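Local coordinates for protein klebicin C activity (Klebsiella pneumoniae, PDB 7NNA) that probably serves as the Tol-binding part of a Klebsiella bacteriocin, a protein toxin linked to import through the efflux channel TolC, at residues D70-D73 / R74-N78. Residues are numbered along the deposited sequence; the frame is centred on the assembly and turned at random. Where two conformers were deposited one is given.
Sequences DVVD and RALQN
The carbonyl O of D73 is gripped by two donors. Q77 N donates to D73 O at 3.0 Å, with an N-H...O angle of 152°. A water donates to the same D73 O at 2.9 Å. That water also accepts from Q77 NE2 at 2.7 Å, so it ties the Q77 amide back to the backbone one turn earlier. The bend of the Q77 chain at chi2 (-63°) helps to bring the amide there. Three further i to i+4 bonds satisfy the D70, V71 and V72 carbonyls. Their donors are the backbone N atoms of R74, A75 and L76, and L76 N lies in the plane of the V72 carbonyl. The side chains add two looser contacts. V71 CG2 sits over one face of the R74 guanidinium, 3.8 Å from NH1. V72 CG1 makes an apolar contact with L76 CD1 at 4.4 Å. The carboxylates find partners earlier in the helix: D73 OD2 forms a salt bridge with K69, and D70 OD1 accepts from Q66. V71, A75 and N78 touch helix 93-197, where R105 binds N78 OD1. This is the regular alpha-helical bonding of the last turns of helix 14-79, in a long antiparallel helical hairpin.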
ATOM      1  N   ASP A  70     -21.310  32.287 -12.506  1.00 38.04           N
ATOM      2  CA  ASP A  70     -21.107  33.680 -12.968  1.00 37.93           C
ATOM      3  C   ASP A  70     -21.673  33.964 -14.400  1.00 33.98           C
ATOM      4  O   ASP A  70     -22.150  35.067 -14.696  1.00 32.30           O
ATOM      5  CB  ASP A  70     -19.616  33.981 -12.973  1.00 41.75           C
ATOM      6  CG  ASP A  70     -18.984  33.958 -11.609  1.00 50.22           C
ATOM      7  OD1 ASP A  70     -19.720  34.160 -10.600  1.00 53.07           O
ATOM      8  OD2 ASP A  70     -17.770  33.735 -11.537  1.00 52.49           O
ATOM      9  N   VAL A  71     -21.569  32.978 -15.309  1.00 35.21           N
ATOM     10  CA  VAL A  71     -22.106  33.119 -16.664  1.00 32.35           C
ATOM     11  C   VAL A  71     -23.633  33.055 -16.598  1.00 32.46           C
ATOM     12  O   VAL A  71     -24.336  33.844 -17.290  1.00 31.47           O
ATOM     13  CB  VAL A  71     -21.518  32.073 -17.659  1.00 32.09           C
ATOM     14  CG1 VAL A  71     -22.154  32.240 -19.038  1.00 31.46           C
ATOM     15  CG2 VAL A  71     -20.002  32.229 -17.759  1.00 33.20           C
ATOM     16  N   VAL A  72     -24.185  32.157 -15.745  1.00 31.90           N
ATOM     17  CA  VAL A  72     -25.649  32.155 -15.555  1.00 31.30           C
ATOM     18  C   VAL A  72     -26.146  33.575 -15.039  1.00 31.45           C
ATOM     19  O   VAL A  72     -27.149  34.074 -15.522  1.00 30.33           O
ATOM     20  CB  VAL A  72     -26.111  30.993 -14.636  1.00 31.42           C
ATOM     21  CG1 VAL A  72     -27.581  31.149 -14.297  1.00 30.94           C
ATOM     22  CG2 VAL A  72     -25.869  29.625 -15.310  1.00 30.90           C
ATOM     23  N   ASP A  73     -25.446  34.193 -14.081  0.70 32.08           N
ATOM     24  CA  ASP A  73     -25.823  35.547 -13.606  0.70 34.92           C
ATOM     25  C   ASP A  73     -25.712  36.602 -14.721  0.70 35.99           C
ATOM     26  O   ASP A  73     -26.498  37.550 -14.755  0.70 36.55           O
ATOM     27  CB  ASP A  73     -24.937  35.992 -12.435  0.70 38.52           C
ATOM     28  CG  ASP A  73     -25.222  35.321 -11.104  0.70 42.24           C
ATOM     29  OD1 ASP A  73     -26.339  34.749 -10.940  0.70 41.23           O
ATOM     30  OD2 ASP A  73     -24.348  35.389 -10.219  0.70 47.20           O
ATOM     31  N   ARG A  74     -24.755  36.443 -15.636  1.00 35.71           N
ATOM     32  CA  ARG A  74     -24.635  37.364 -16.795  1.00 36.07           C
ATOM     33  C   ARG A  74     -25.898  37.225 -17.680  1.00 32.65           C
ATOM     34  O   ARG A  74     -26.438  38.217 -18.152  1.00 31.29           O
ATOM     35  CB  ARG A  74     -23.405  36.951 -17.604  1.00 40.34           C
ATOM     36  CG  ARG A  74     -23.049  37.803 -18.801  1.00 48.72           C
ATOM     37  CD  ARG A  74     -21.792  37.264 -19.542  1.00 54.28           C
ATOM     38  NE  ARG A  74     -20.687  36.878 -18.648  1.00 56.92           N
ATOM     39  CZ  ARG A  74     -19.661  36.106 -19.014  1.00 60.98           C
ATOM     40  NH1 ARG A  74     -18.720  35.778 -18.133  1.00 62.27           N
ATOM     41  NH2 ARG A  74     -19.580  35.640 -20.251  1.00 60.89           N
ATOM     42  N   ALA A  75     -26.404  35.996 -17.854  1.00 29.97           N
ATOM     43  CA  ALA A  75     -27.627  35.771 -18.630  1.00 27.13           C
ATOM     44  C   ALA A  75     -28.794  36.442 -17.955  1.00 28.37           C
ATOM     45  O   ALA A  75     -29.559  37.137 -18.627  1.00 28.55           O
ATOM     46  CB  ALA A  75     -27.888  34.265 -18.775  1.00 25.72           C
ATOM     47  N   LEU A  76     -28.958  36.264 -16.639  1.00 28.35           N
ATOM     48  CA  LEU A  76     -30.123  36.811 -15.962  1.00 30.89           C
ATOM     49  C   LEU A  76     -30.115  38.344 -15.906  1.00 33.91           C
ATOM     50  O   LEU A  76     -31.174  38.949 -15.961  1.00 34.34           O
ATOM     51  CB  LEU A  76     -30.309  36.183 -14.584  1.00 32.49           C
ATOM     52  CG  LEU A  76     -30.349  34.618 -14.570  1.00 35.41           C
ATOM     53  CD1 LEU A  76     -30.585  34.105 -13.148  1.00 37.62           C
ATOM     54  CD2 LEU A  76     -31.377  34.049 -15.574  1.00 36.05           C
ATOM     55  N   GLN A  77     -28.933  38.958 -15.887  1.00 34.70           N
ATOM     56  CA  GLN A  77     -28.810  40.401 -15.954  1.00 35.85           C
ATOM     57  C   GLN A  77     -29.201  40.862 -17.348  1.00 33.03           C
ATOM     58  O   GLN A  77     -29.954  41.815 -17.483  1.00 33.15           O
ATOM     59  CB  GLN A  77     -27.359  40.818 -15.702  1.00 41.21           C
ATOM     60  CG  GLN A  77     -26.843  40.529 -14.316  1.00 54.27           C
ATOM     61  CD  GLN A  77     -27.600  41.302 -13.286  1.00 70.06           C
ATOM     62  OE1 GLN A  77     -27.979  42.474 -13.493  1.00 75.56           O
ATOM     63  NE2 GLN A  77     -27.838  40.658 -12.141  1.00 74.53           N
ATOM     64  N   ASN A  78     -28.682  40.207 -18.412  1.00 30.71           N
ATOM     65  CA  ASN A  78     -29.024  40.609 -19.780  1.00 29.38           C
ATOM     66  C   ASN A  78     -30.534  40.438 -20.018  1.00 28.50           C
ATOM     67  O   ASN A  78     -31.127  41.251 -20.704  1.00 28.51           O
ATOM     68  CB  ASN A  78     -28.275  39.722 -20.790  1.00 29.68           C
ATOM     69  CG  ASN A  78     -28.665  40.093 -22.222  1.00 29.86           C
ATOM     70  OD1 ASN A  78     -28.580  41.265 -22.620  1.00 31.23           O
ATOM     71  ND2 ASN A  78     -29.198  39.146 -22.964  1.00 25.48           N
TER
HETATM   72  O   HOH W   1     -28.166  38.035 -12.418  1.00 44.12           O